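Local coordinates for protein aerobactin synthase IucC (Klebsiella pneumoniae, PDB 6CN7) that probably catalyses the ATP-dependent attachment of a second N-acetyl-N-hydroxylysine to N-citryl-N-acetyl-N-hydroxylysine, the step that completes the siderophore aerobactin, at residues Y102-G107 and F141-G146; T78-L83 and E96-L101; L109-A114 and Q132-G137; K145-W150 and Y158-A163; Q14-M19 and E72-Q77. The protein carries 5 engineered substitutions. One frame throughout, in Å; residues are numbered along the deposited sequence.

Three of the five contacts are built on helix 91-114. Contact 2 sets its first half against helix 76-87, contact 1 lays the 141-146 loop over its middle, and contact 3 packs its end on the turn after helix 128-133. Contact 5 joins helix 4-25 to the start of helix 76-87, and contact 4 carries on from contact 1 through the shared Lys145 and Gly146. Contacts 1, 3, 4 and 5 are buried; contact 2 is partly so, with Met81 exposed. Contacts 2, 3 and 5 are apolar across their segments, contact 1 adds one weak hydrogen bond, and contact 4 holds a salt bridge.

Contact 1 of 5, residues Y102-G107 and F141-G146; sequences YATLLG and FAFNKG
A type I beta turn from Phe143 to Gly146, part of the loop between helices 128-133 and 152-158, lies against the middle of helix 91-114, with Thr104 pressed into it. OG1 of Thr104 is anti to its carbonyl carbon (chi1 -59°) and sits 3.2 Å from Phe143 CA. Lys145 N donates a weak hydrogen bond to the same OG1, 3.4 Å long with an angle of 157° at the hydrogen. The hydroxyl's stronger partner is the carbonyl oxygen of Asp100, one turn earlier on the helix, so the threonine ties the turn to its own helix. The methyl CG2, anti to the backbone N, meets Asn144 OD1 at 3.7 Å, the two side chains crossing at about a right angle.

One residue earlier on the helix, Ala103 CB rests 3.8 Å from Lys145 O and close to Gly146 CA. The lysine side chain runs over Gly107, where the bare backbone lets CD come within 3.8 Å of Gly107 CA. The lysine then bends at its last torsion (chi4 68°), and NZ forms a salt bridge with Asp108 and a hydrogen bond with the carbonyl of Ser136. Asn144 ND2 bonds the carbonyl oxygen of His138, while Asn144 OD1 takes a weak bond from Lys145 NZ at 3.3 Å.

Contact 2 of 5, residues T78-L83 and E96-L101; sequences TLLMQL and EHMQDL
Leu80 CD2 is the methyl on which this contact turns: it lies 3.8 Å from Met98 SD, 3.8 Å from Leu101 CD1 and 3.9 Å from His97 CB. Leu80 CG stands anti to the backbone N (chi1 -180°), on a CB that points toward helix 91-114. There the side chain slides past Leu101 in the opposite direction and crosses His97 at about a right angle. The histidine gives only its CB to the leucine; its ring leads away, and the side chain also touches Met89 and Leu550.

Beside the leucine, Met98 is bent at chi2 (-65°). Its CE also approaches Leu80 CD2, and it meets Met81 SD at 3.3 Å, the two methionine chains crossing at about a right angle. Met81 is exposed, so this sulfur and methyl pair lies at the outer margin.

The helices that carry these side chains, 76-87 and 91-114, follow each other in the chain and form an antiparallel helical hairpin. Their short segments run at 155° to one another with axes 10.9 Å apart at closest approach. Further out, Leu79 and Leu83 pack on Met19 of helix 4-25, while Phe143 and Ala76 touch Leu101. Gln99 packs on Leu233 of the second subunit.

Contact 3 of 5, residues L109-A114 and Q132-G137; sequences LQLLKA and QCLLSG
Leu111, near the C-terminal end of helix 91-114, packs on the turn in which the chain leaves helix 128-133, a helix-to-loop contact whose 132-137 side belongs to the IucA/IucC family region. Most of it is methyl against backbone. Leu111 CG is anti to the carbonyl carbon (chi1 -64°), and the two methyls beyond it divide the turn between them: CD2 lies 3.7 Å from Leu134 CA and 3.9 Å from Cys133 O, whereas CD1 reaches Leu135 O at 3.6 Å and Ser136 CA at 4.0 Å.

Polar links lie next to it. Ser136 OG is hydrogen-bonded to Glu375, and Leu134 O takes a weak hydrogen bond from Arg115 NH2; Leu111 itself also touches the Lys145 side chain.

Side chain meets side chain around Leu134, which also packs on Leu126. Its CD2 is 4.2 Å from the CD2 of Leu111, and on the next turn of the long helix Ala114 CB approaches that same Leu134 CD2 to 3.9 Å.

Contact 4 of 5, residues K145-W150 and Y158-A163; sequences KGRRGW and YAPEYA
Arg147 and Glu161 reach toward each other tip to tip. The arginine's CB lies 3.9 Å above one face of the Trp150 ring, offset toward the rim. The chain is extended from CG to NE, bringing the guanidinium in front of the carboxylate. NH1 bonds Glu161 OE2 at 2.9 Å and NH2 bonds OE1 at 3.1 Å, with angles at the hydrogens of 151° and 136°. This is an end-on, two-nitrogen salt bridge, and both oxygens use their syn lone pairs. The guanidinium and carboxylate planes are 30° apart, and each acceptor is tilted from the guanidinium plane, OE1 more than OE2. Ala159 CB lies over one guanidinium face and Lys145 CA over the opposite one, both 3.6 Å from the plane. Pro160 CD approaches NH2 obliquely at 3.9 Å.

The two segments flank helix 152-158: a type II turn from Arg147 to Trp150 leads in, and a 3-10 segment, 160-162, follows. The salt bridge joins the loops before and after this short helix.

Glu161 CG takes the position between backbone N and carbonyl carbon, and the chain bends at chi2. Lys145 slides past it in the opposite direction, its CD 3.4 Å from Glu161 OE2. Apart from the bridge, Trp150 CZ3 meets Tyr158 CB at 3.7 Å, the side chains crossing at about a right angle; Trp225 and Leu260 also pack on the indole.

Contact 5 of 5, residues Q14-M19 and E72-Q77; sequences QLVAKM and EPVLAQ
Ala76 CB is the small bump here, and it fits into a hollow on helix 4-25 lined by Leu15, Val16 and Met19. Leu15 CD2 makes the closest approach, 3.5 Å from Ala76 CB. With Leu15 CG anti to the backbone N (chi1 -179°), CG itself lies 4.0 Å from Ala76 CB. One turn on, Met19 SD is 4.3 Å from Ala76 CB, and Val16 CG2 lies at the same distance from it.

Val16 supplies the bump in the other direction. Its CG2 pushes against the backbone where the chain enters helix 76-87, 3.6 Å from Ala76 N and 3.7 Å from the carbonyl carbon of Leu75. Val74 CG1 comes up to the same methyl at 4.1 Å. The small alanine lets the two backbones come close, with Val16 CA and Ala76 CA 5.3 Å apart.

Leu75, at the N-cap position, points away from helix 4-25 at its CB, yet its side chain touches Trp8 and Asn12 farther back on that helix. Asn12 OD1 accepts a hydrogen bond from Ala76 N, so that amide at the start of the helix is paired with a side chain of helix 4-25. Leu105 of helix 91-114 touches Leu15, so the arrangement is a helix N-terminus packed against the side of helix 4-25 within the three-helix cluster of 4-25, 76-87 and 91-114.

Contact 1 of 5, residues Y102-G107 and F141-G146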
# COMPACT_ATOMS: atom_id res chain seq x y z
N TYR A 102 13.62 -12.02 -4.19
CA TYR A 102 12.93 -11.98 -5.47
C TYR A 102 12.83 -10.56 -6.00
O TYR A 102 12.83 -10.35 -7.22
CB TYR A 102 11.55 -12.62 -5.34
CG TYR A 102 11.60 -14.13 -5.28
CD1 TYR A 102 11.95 -14.87 -6.40
CD2 TYR A 102 11.30 -14.81 -4.11
CE1 TYR A 102 12.00 -16.25 -6.36
CE2 TYR A 102 11.35 -16.20 -4.06
CZ TYR A 102 11.70 -16.91 -5.19
OH TYR A 102 11.76 -18.28 -5.15
N ALA A 103 12.77 -9.56 -5.12
CA ALA A 103 12.87 -8.18 -5.57
C ALA A 103 14.21 -7.93 -6.25
O ALA A 103 14.28 -7.15 -7.21
CB ALA A 103 12.69 -7.22 -4.39
N THR A 104 15.28 -8.57 -5.78
CA THR A 104 16.59 -8.39 -6.40
C THR A 104 16.66 -9.08 -7.76
O THR A 104 17.19 -8.51 -8.72
CB THR A 104 17.69 -8.92 -5.47
OG1 THR A 104 17.64 -8.23 -4.22
CG2 THR A 104 19.07 -8.73 -6.10
N LEU A 105 16.13 -10.30 -7.86
CA LEU A 105 16.14 -11.00 -9.14
C LEU A 105 15.31 -10.25 -10.18
O LEU A 105 15.69 -10.18 -11.35
CB LEU A 105 15.62 -12.42 -8.96
CG LEU A 105 16.44 -13.32 -8.02
CD1 LEU A 105 15.79 -14.69 -7.90
CD2 LEU A 105 17.87 -13.46 -8.51
N LEU A 106 14.18 -9.69 -9.77
CA LEU A 106 13.38 -8.89 -10.69
C LEU A 106 14.19 -7.71 -11.23
O LEU A 106 14.20 -7.45 -12.43
CB LEU A 106 12.11 -8.40 -9.99
CG LEU A 106 11.01 -9.45 -9.81
CD1 LEU A 106 9.92 -8.92 -8.89
CD2 LEU A 106 10.42 -9.86 -11.15
N GLY A 107 14.88 -6.99 -10.34
CA GLY A 107 15.69 -5.87 -10.77
C GLY A 107 16.86 -6.31 -11.64
O GLY A 107 17.19 -5.66 -12.63
N PHE A 141 25.92 -6.25 -0.27
CA PHE A 141 24.74 -6.89 0.28
C PHE A 141 24.13 -7.87 -0.71
O PHE A 141 24.04 -7.59 -1.91
CB PHE A 141 23.72 -5.84 0.71
CG PHE A 141 24.16 -5.02 1.89
CD1 PHE A 141 24.15 -5.56 3.16
CD2 PHE A 141 24.61 -3.72 1.72
CE1 PHE A 141 24.57 -4.81 4.25
CE2 PHE A 141 25.03 -2.97 2.80
CZ PHE A 141 25.01 -3.52 4.06
N ALA A 142 23.69 -9.02 -0.19
CA ALA A 142 23.24 -10.11 -1.04
C ALA A 142 22.00 -9.73 -1.85
O ALA A 142 21.93 -10.01 -3.05
CB ALA A 142 22.95 -11.35 -0.18
N PHE A 143 21.03 -9.09 -1.21
CA PHE A 143 19.78 -8.69 -1.86
C PHE A 143 19.74 -7.16 -1.88
O PHE A 143 19.02 -6.53 -1.11
CB PHE A 143 18.58 -9.28 -1.11
CG PHE A 143 18.73 -10.75 -0.81
CD1 PHE A 143 19.23 -11.62 -1.76
CD2 PHE A 143 18.37 -11.25 0.43
CE1 PHE A 143 19.37 -12.97 -1.48
CE2 PHE A 143 18.51 -12.60 0.72
CZ PHE A 143 19.00 -13.46 -0.24
N ASN A 144 20.52 -6.57 -2.78
CA ASN A 144 20.73 -5.13 -2.76
C ASN A 144 19.57 -4.33 -3.36
O ASN A 144 19.66 -3.10 -3.41
CB ASN A 144 22.03 -4.77 -3.48
CG ASN A 144 22.02 -5.14 -4.94
OD1 ASN A 144 21.01 -5.62 -5.47
ND2 ASN A 144 23.14 -4.92 -5.62
N LYS A 145 18.51 -4.99 -3.82
CA LYS A 145 17.32 -4.28 -4.30
C LYS A 145 16.07 -4.64 -3.52
O LYS A 145 14.97 -4.24 -3.91
CB LYS A 145 17.10 -4.56 -5.79
CG LYS A 145 18.20 -4.04 -6.69
CD LYS A 145 17.95 -4.41 -8.13
CE LYS A 145 19.16 -4.14 -9.00
NZ LYS A 145 20.28 -5.06 -8.65
N GLY A 146 16.20 -5.38 -2.43
CA GLY A 146 15.07 -5.60 -1.55
C GLY A 146 14.70 -4.31 -0.83
O GLY A 146 15.57 -3.55 -0.40

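Contact 2 of 5, residues T78-L83 and E96-L101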
# COMPACT_ATOMS: atom_id res chain seq x y z
N THR A 78 17.20 -21.61 -3.31
CA THR A 78 17.71 -22.83 -2.71
C THR A 78 18.80 -22.52 -1.70
O THR A 78 18.81 -23.06 -0.58
CB THR A 78 18.23 -23.77 -3.79
OG1 THR A 78 17.22 -23.96 -4.80
CG2 THR A 78 18.59 -25.13 -3.20
N LEU A 79 19.75 -21.65 -2.07
CA LEU A 79 20.83 -21.31 -1.16
C LEU A 79 20.31 -20.64 0.10
O LEU A 79 20.76 -20.94 1.21
CB LEU A 79 21.84 -20.40 -1.86
CG LEU A 79 22.96 -19.84 -0.98
CD1 LEU A 79 23.79 -20.97 -0.36
CD2 LEU A 79 23.84 -18.91 -1.77
N LEU A 80 19.35 -19.72 -0.05
CA LEU A 80 18.79 -19.05 1.12
C LEU A 80 18.19 -20.06 2.10
O LEU A 80 18.38 -19.93 3.31
CB LEU A 80 17.73 -18.04 0.67
CG LEU A 80 17.03 -17.23 1.78
CD1 LEU A 80 18.04 -16.47 2.63
CD2 LEU A 80 16.02 -16.27 1.17
N MET A 81 17.49 -21.07 1.58
CA MET A 81 16.95 -22.10 2.46
C MET A 81 18.06 -22.90 3.13
O MET A 81 17.91 -23.32 4.28
CB MET A 81 16.03 -23.04 1.67
CG MET A 81 14.79 -22.36 1.10
SD MET A 81 13.79 -21.53 2.35
CE MET A 81 13.27 -22.91 3.37
N GLN A 82 19.18 -23.11 2.44
CA GLN A 82 20.31 -23.79 3.04
C GLN A 82 20.98 -22.96 4.13
O GLN A 82 21.69 -23.51 4.97
CB GLN A 82 21.34 -24.16 1.97
CG GLN A 82 20.82 -25.14 0.92
CD GLN A 82 21.77 -25.28 -0.25
OE1 GLN A 82 22.75 -24.55 -0.36
NE2 GLN A 82 21.48 -26.22 -1.14
N LEU A 83 20.78 -21.64 4.13
CA LEU A 83 21.39 -20.77 5.12
C LEU A 83 20.55 -20.61 6.38
O LEU A 83 21.06 -20.05 7.36
CB LEU A 83 21.65 -19.38 4.53
CG LEU A 83 22.65 -19.30 3.38
CD1 LEU A 83 22.67 -17.90 2.79
CD2 LEU A 83 24.04 -19.70 3.85
N GLU A 96 10.82 -12.83 4.82
CA GLU A 96 11.25 -11.46 4.55
C GLU A 96 12.37 -11.44 3.52
O GLU A 96 12.36 -10.63 2.58
CB GLU A 96 11.71 -10.79 5.85
CG GLU A 96 10.59 -10.52 6.84
CD GLU A 96 11.09 -9.86 8.11
OE1 GLU A 96 12.30 -9.54 8.18
OE2 GLU A 96 10.28 -9.67 9.04
N HIS A 97 13.37 -12.31 3.68
CA HIS A 97 14.50 -12.33 2.77
C HIS A 97 14.12 -12.90 1.41
O HIS A 97 14.75 -12.56 0.40
CB HIS A 97 15.66 -13.12 3.38
CG HIS A 97 16.33 -12.42 4.52
ND1 HIS A 97 16.96 -13.10 5.55
CD2 HIS A 97 16.47 -11.10 4.80
CE1 HIS A 97 17.45 -12.22 6.41
NE2 HIS A 97 17.17 -11.01 5.98
N MET A 98 13.11 -13.76 1.36
CA MET A 98 12.59 -14.23 0.08
C MET A 98 12.10 -13.06 -0.76
O MET A 98 12.46 -12.93 -1.94
CB MET A 98 11.47 -15.24 0.30
CG MET A 98 11.94 -16.61 0.71
SD MET A 98 12.90 -17.42 -0.58
CE MET A 98 13.38 -18.89 0.33
N GLN A 99 11.27 -12.20 -0.17
CA GLN A 99 10.77 -11.04 -0.90
C GLN A 99 11.91 -10.13 -1.33
O GLN A 99 11.96 -9.67 -2.47
CB GLN A 99 9.75 -10.29 -0.05
CG GLN A 99 8.44 -11.05 0.12
CD GLN A 99 7.46 -10.33 1.03
OE1 GLN A 99 7.83 -9.41 1.76
NE2 GLN A 99 6.20 -10.75 0.98
N ASP A 100 12.86 -9.87 -0.42
CA ASP A 100 14.05 -9.12 -0.80
C ASP A 100 14.83 -9.86 -1.87
O ASP A 100 15.38 -9.24 -2.79
CB ASP A 100 14.93 -8.87 0.42
CG ASP A 100 14.27 -7.97 1.45
OD1 ASP A 100 13.35 -7.21 1.08
OD2 ASP A 100 14.67 -8.01 2.63
N LEU A 101 14.90 -11.19 -1.77
CA LEU A 101 15.61 -11.97 -2.78
C LEU A 101 14.94 -11.85 -4.14
O LEU A 101 15.61 -11.62 -5.15
CB LEU A 101 15.68 -13.44 -2.34
CG LEU A 101 16.39 -14.43 -3.27
CD1 LEU A 101 16.93 -15.59 -2.46
CD2 LEU A 101 15.47 -14.97 -4.37

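Contact 3 of 5, residues L109-A114 and Q132-G137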
# COMPACT_ATOMS: atom_id res chain seq x y z
N LEU A 109 16.91 -8.88 -13.55
CA LEU A 109 16.35 -9.21 -14.86
C LEU A 109 16.12 -7.95 -15.69
O LEU A 109 16.33 -7.96 -16.91
CB LEU A 109 15.04 -9.98 -14.69
CG LEU A 109 15.16 -11.41 -14.17
CD1 LEU A 109 13.80 -11.92 -13.73
CD2 LEU A 109 15.75 -12.33 -15.22
N GLN A 110 15.69 -6.87 -15.05
CA GLN A 110 15.50 -5.61 -15.76
C GLN A 110 16.83 -5.08 -16.29
O GLN A 110 16.93 -4.68 -17.46
CB GLN A 110 14.85 -4.58 -14.84
CG GLN A 110 14.55 -3.25 -15.53
CD GLN A 110 13.58 -3.41 -16.69
OE1 GLN A 110 12.69 -4.26 -16.66
NE2 GLN A 110 13.77 -2.60 -17.72
N LEU A 111 17.86 -5.06 -15.45
CA LEU A 111 19.16 -4.56 -15.88
C LEU A 111 19.72 -5.40 -17.02
O LEU A 111 20.33 -4.87 -17.95
CB LEU A 111 20.13 -4.55 -14.69
CG LEU A 111 19.75 -3.61 -13.55
CD1 LEU A 111 20.68 -3.79 -12.36
CD2 LEU A 111 19.76 -2.16 -14.01
N LEU A 112 19.51 -6.72 -16.96
CA LEU A 112 19.98 -7.59 -18.04
C LEU A 112 19.29 -7.25 -19.35
O LEU A 112 19.94 -7.18 -20.40
CB LEU A 112 19.75 -9.05 -17.65
CG LEU A 112 20.36 -10.13 -18.54
CD1 LEU A 112 21.87 -10.00 -18.63
CD2 LEU A 112 19.98 -11.50 -18.00
N LYS A 113 17.98 -7.03 -19.31
CA LYS A 113 17.25 -6.67 -20.52
C LYS A 113 17.65 -5.29 -21.03
O LYS A 113 17.83 -5.09 -22.24
CB LYS A 113 15.74 -6.72 -20.26
N ALA A 114 17.80 -4.32 -20.13
CA ALA A 114 18.07 -2.94 -20.54
C ALA A 114 19.51 -2.74 -21.00
O ALA A 114 19.77 -1.78 -21.74
CB ALA A 114 17.77 -1.98 -19.39
N GLN A 132 23.40 5.90 -14.27
CA GLN A 132 23.23 5.70 -12.88
C GLN A 132 22.11 4.74 -12.60
O GLN A 132 22.23 3.95 -11.75
CB GLN A 132 23.04 6.99 -12.12
CG GLN A 132 22.66 6.78 -10.69
CD GLN A 132 22.70 7.98 -9.80
OE1 GLN A 132 22.46 7.87 -8.64
NE2 GLN A 132 23.02 9.09 -10.33
N CYS A 133 21.03 4.82 -13.33
CA CYS A 133 19.92 3.89 -13.17
C CYS A 133 20.34 2.45 -13.45
O CYS A 133 19.83 1.52 -12.82
CB CYS A 133 18.77 4.28 -14.09
SG CYS A 133 17.82 5.72 -13.55
N LEU A 134 21.26 2.24 -14.40
CA LEU A 134 21.62 0.90 -14.84
C LEU A 134 22.73 0.28 -14.01
O LEU A 134 23.19 -0.82 -14.34
CB LEU A 134 22.04 0.94 -16.31
CG LEU A 134 20.97 1.43 -17.29
CD1 LEU A 134 21.53 1.45 -18.70
CD2 LEU A 134 19.73 0.55 -17.23
N LEU A 135 23.17 0.94 -12.93
CA LEU A 135 24.19 0.35 -12.08
C LEU A 135 23.64 -0.86 -11.34
O LEU A 135 22.44 -0.94 -11.03
CB LEU A 135 24.71 1.39 -11.08
CG LEU A 135 25.47 2.57 -11.69
CD1 LEU A 135 25.81 3.59 -10.61
CD2 LEU A 135 26.74 2.11 -12.39
N SER A 136 24.53 -1.81 -11.04
CA SER A 136 24.11 -3.07 -10.44
C SER A 136 23.60 -2.91 -9.02
O SER A 136 22.88 -3.79 -8.52
CB SER A 136 25.27 -4.07 -10.45
OG SER A 136 25.75 -4.29 -11.76
N GLY A 137 23.94 -1.82 -8.35
CA GLY A 137 23.55 -1.62 -6.96
C GLY A 137 24.71 -1.86 -6.01
O GLY A 137 25.88 -1.94 -6.39

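Contact 4 of 5, residues K145-W150 and Y158-A163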
# COMPACT_ATOMS: atom_id res chain seq x y z
N LYS A 145 18.51 -4.99 -3.82
CA LYS A 145 17.32 -4.28 -4.30
C LYS A 145 16.07 -4.64 -3.52
O LYS A 145 14.97 -4.24 -3.91
CB LYS A 145 17.10 -4.56 -5.79
CG LYS A 145 18.20 -4.04 -6.69
CD LYS A 145 17.95 -4.41 -8.13
CE LYS A 145 19.16 -4.14 -9.00
NZ LYS A 145 20.28 -5.06 -8.65
N GLY A 146 16.20 -5.38 -2.43
CA GLY A 146 15.07 -5.60 -1.55
C GLY A 146 14.70 -4.31 -0.83
O GLY A 146 15.57 -3.55 -0.40
N ARG A 147 13.40 -4.06 -0.73
CA ARG A 147 12.91 -2.83 -0.10
C ARG A 147 11.60 -3.17 0.59
O ARG A 147 10.59 -3.41 -0.07
CB ARG A 147 12.75 -1.72 -1.13
CG ARG A 147 14.02 -1.46 -1.96
CD ARG A 147 13.76 -0.57 -3.14
NE ARG A 147 14.98 -0.26 -3.89
CZ ARG A 147 15.39 -0.87 -5.00
NH1 ARG A 147 14.67 -1.86 -5.53
NH2 ARG A 147 16.51 -0.50 -5.59
N ARG A 148 11.63 -3.19 1.92
CA ARG A 148 10.53 -3.74 2.71
C ARG A 148 9.19 -3.12 2.31
O ARG A 148 9.04 -1.90 2.27
CB ARG A 148 10.79 -3.50 4.20
CG ARG A 148 9.72 -4.06 5.12
CD ARG A 148 9.58 -5.57 4.96
NE ARG A 148 10.86 -6.25 5.09
CZ ARG A 148 11.45 -6.54 6.24
NH1 ARG A 148 12.62 -7.17 6.25
NH2 ARG A 148 10.88 -6.22 7.39
N GLY A 149 8.23 -3.98 2.01
CA GLY A 149 6.89 -3.56 1.66
C GLY A 149 6.69 -3.17 0.21
O GLY A 149 5.57 -2.80 -0.16
N TRP A 150 7.73 -3.23 -0.62
CA TRP A 150 7.63 -2.85 -2.03
C TRP A 150 7.40 -4.11 -2.87
O TRP A 150 8.28 -4.97 -2.96
CB TRP A 150 8.88 -2.12 -2.50
CG TRP A 150 9.00 -0.72 -1.98
CD1 TRP A 150 8.58 -0.26 -0.76
CD2 TRP A 150 9.54 0.41 -2.66
NE1 TRP A 150 8.85 1.08 -0.64
CE2 TRP A 150 9.44 1.52 -1.80
CE3 TRP A 150 10.12 0.60 -3.93
CZ2 TRP A 150 9.88 2.79 -2.16
CZ3 TRP A 150 10.56 1.86 -4.28
CH2 TRP A 150 10.44 2.94 -3.40
N TYR A 158 9.07 3.24 -8.88
CA TYR A 158 9.88 4.16 -8.10
C TYR A 158 11.33 3.74 -7.90
O TYR A 158 12.12 4.56 -7.44
CB TYR A 158 9.24 4.37 -6.72
CG TYR A 158 7.78 4.77 -6.81
CD1 TYR A 158 7.39 5.86 -7.57
CD2 TYR A 158 6.80 4.04 -6.15
CE1 TYR A 158 6.06 6.23 -7.67
CE2 TYR A 158 5.46 4.40 -6.24
CZ TYR A 158 5.10 5.49 -7.00
OH TYR A 158 3.78 5.85 -7.09
N ALA A 159 11.71 2.49 -8.23
CA ALA A 159 13.09 2.10 -7.99
C ALA A 159 13.97 2.48 -9.17
O ALA A 159 13.52 2.50 -10.31
CB ALA A 159 13.19 0.59 -7.74
N PRO A 160 15.25 2.78 -8.92
CA PRO A 160 16.09 3.32 -10.00
C PRO A 160 16.39 2.34 -11.11
O PRO A 160 16.54 2.76 -12.26
CB PRO A 160 17.37 3.75 -9.26
CG PRO A 160 17.40 2.93 -8.02
CD PRO A 160 15.96 2.74 -7.63
N GLU A 161 16.50 1.04 -10.82
CA GLU A 161 16.88 0.09 -11.86
C GLU A 161 15.85 -0.00 -12.98
O GLU A 161 16.15 -0.59 -14.03
CB GLU A 161 17.12 -1.30 -11.27
CG GLU A 161 15.94 -1.92 -10.54
CD GLU A 161 15.92 -1.61 -9.06
OE1 GLU A 161 16.59 -0.63 -8.65
OE2 GLU A 161 15.25 -2.34 -8.31
N TYR A 162 14.65 0.56 -12.80
CA TYR A 162 13.65 0.60 -13.86
C TYR A 162 13.60 1.94 -14.59
O TYR A 162 13.03 2.01 -15.68
CB TYR A 162 12.27 0.28 -13.29
CG TYR A 162 12.20 -1.10 -12.66
CD1 TYR A 162 11.95 -2.23 -13.43
CD2 TYR A 162 12.40 -1.27 -11.29
CE1 TYR A 162 11.90 -3.49 -12.85
CE2 TYR A 162 12.35 -2.52 -10.71
CZ TYR A 162 12.10 -3.63 -11.50
OH TYR A 162 12.05 -4.88 -10.92
N ALA A 163 14.18 2.99 -14.02
CA ALA A 163 14.36 4.27 -14.71
C ALA A 163 13.02 4.87 -15.14
O ALA A 163 12.92 5.51 -16.19
CB ALA A 163 15.30 4.12 -15.91

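Contact 5 of 5, residues Q14-M19 and E72-Q77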
# COMPACT_ATOMS: atom_id res chain seq x y z
N GLN A 14 24.58 -15.60 -10.94
CA GLN A 14 25.31 -14.42 -10.49
C GLN A 14 25.02 -14.14 -9.02
O GLN A 14 25.94 -13.80 -8.25
CB GLN A 14 24.96 -13.21 -11.35
CG GLN A 14 25.31 -13.36 -12.83
CD GLN A 14 26.80 -13.28 -13.10
OE1 GLN A 14 27.41 -14.27 -13.50
NE2 GLN A 14 27.38 -12.11 -12.89
N LEU A 15 23.76 -14.27 -8.60
CA LEU A 15 23.42 -13.96 -7.22
C LEU A 15 23.98 -15.01 -6.26
O LEU A 15 24.50 -14.66 -5.19
CB LEU A 15 21.90 -13.84 -7.06
CG LEU A 15 21.41 -13.49 -5.65
CD1 LEU A 15 22.08 -12.23 -5.13
CD2 LEU A 15 19.89 -13.33 -5.63
N VAL A 16 23.88 -16.29 -6.61
CA VAL A 16 24.46 -17.34 -5.77
C VAL A 16 25.95 -17.10 -5.59
O VAL A 16 26.48 -17.19 -4.48
CB VAL A 16 24.18 -18.73 -6.38
CG1 VAL A 16 25.01 -19.81 -5.68
CG2 VAL A 16 22.70 -19.06 -6.27
N ALA A 17 26.65 -16.79 -6.68
CA ALA A 17 28.09 -16.53 -6.59
C ALA A 17 28.37 -15.32 -5.71
O ALA A 17 29.32 -15.34 -4.91
CB ALA A 17 28.67 -16.33 -7.99
N LYS A 18 27.57 -14.26 -5.84
CA LYS A 18 27.75 -13.10 -4.98
C LYS A 18 27.53 -13.46 -3.52
O LYS A 18 28.30 -13.04 -2.65
CB LYS A 18 26.80 -11.98 -5.41
CG LYS A 18 26.96 -10.69 -4.61
CD LYS A 18 25.96 -9.63 -5.03
CE LYS A 18 26.04 -8.42 -4.12
NZ LYS A 18 25.09 -7.34 -4.51
N MET A 19 26.49 -14.24 -3.23
CA MET A 19 26.20 -14.64 -1.85
C MET A 19 27.33 -15.49 -1.28
O MET A 19 27.84 -15.21 -0.19
CB MET A 19 24.88 -15.40 -1.79
CG MET A 19 23.66 -14.57 -2.16
SD MET A 19 22.17 -15.57 -2.38
CE MET A 19 21.90 -16.17 -0.72
N GLU A 72 21.01 -30.39 -8.04
CA GLU A 72 19.97 -29.40 -7.84
C GLU A 72 20.16 -28.24 -8.82
O GLU A 72 21.30 -27.88 -9.13
CB GLU A 72 19.99 -28.87 -6.40
CG GLU A 72 19.65 -29.90 -5.35
CD GLU A 72 18.93 -29.29 -4.16
OE1 GLU A 72 19.56 -29.19 -3.08
OE2 GLU A 72 17.76 -28.91 -4.32
N PRO A 73 19.08 -27.65 -9.32
CA PRO A 73 19.24 -26.44 -10.14
C PRO A 73 19.76 -25.29 -9.29
O PRO A 73 19.36 -25.11 -8.14
CB PRO A 73 17.83 -26.16 -10.66
CG PRO A 73 16.92 -26.82 -9.69
CD PRO A 73 17.66 -28.02 -9.17
N VAL A 74 20.68 -24.52 -9.87
CA VAL A 74 21.36 -23.45 -9.15
C VAL A 74 20.38 -22.28 -9.02
O VAL A 74 20.13 -21.56 -9.99
CB VAL A 74 22.65 -23.02 -9.87
CG1 VAL A 74 23.35 -21.91 -9.11
CG2 VAL A 74 23.57 -24.22 -10.02
N LEU A 75 19.84 -22.09 -7.82
CA LEU A 75 18.88 -21.04 -7.55
C LEU A 75 19.23 -20.35 -6.24
O LEU A 75 19.62 -21.00 -5.27
CB LEU A 75 17.45 -21.59 -7.48
CG LEU A 75 16.96 -22.31 -8.74
CD1 LEU A 75 15.64 -23.02 -8.48
CD2 LEU A 75 16.83 -21.33 -9.90
N ALA A 76 19.09 -19.02 -6.22
CA ALA A 76 19.33 -18.27 -5.00
C ALA A 76 18.36 -18.69 -3.90
O ALA A 76 18.75 -18.79 -2.72
CB ALA A 76 19.20 -16.77 -5.26
N GLN A 77 17.11 -18.95 -4.26
CA GLN A 77 16.13 -19.41 -3.28
C GLN A 77 16.62 -20.67 -2.57
O GLN A 77 16.48 -20.79 -1.34
CB GLN A 77 14.79 -19.66 -3.97
CG GLN A 77 13.68 -20.11 -3.04
CD GLN A 77 13.23 -21.53 -3.31
OE1 GLN A 77 14.05 -22.42 -3.54
NE2 GLN A 77 11.92 -21.75 -3.28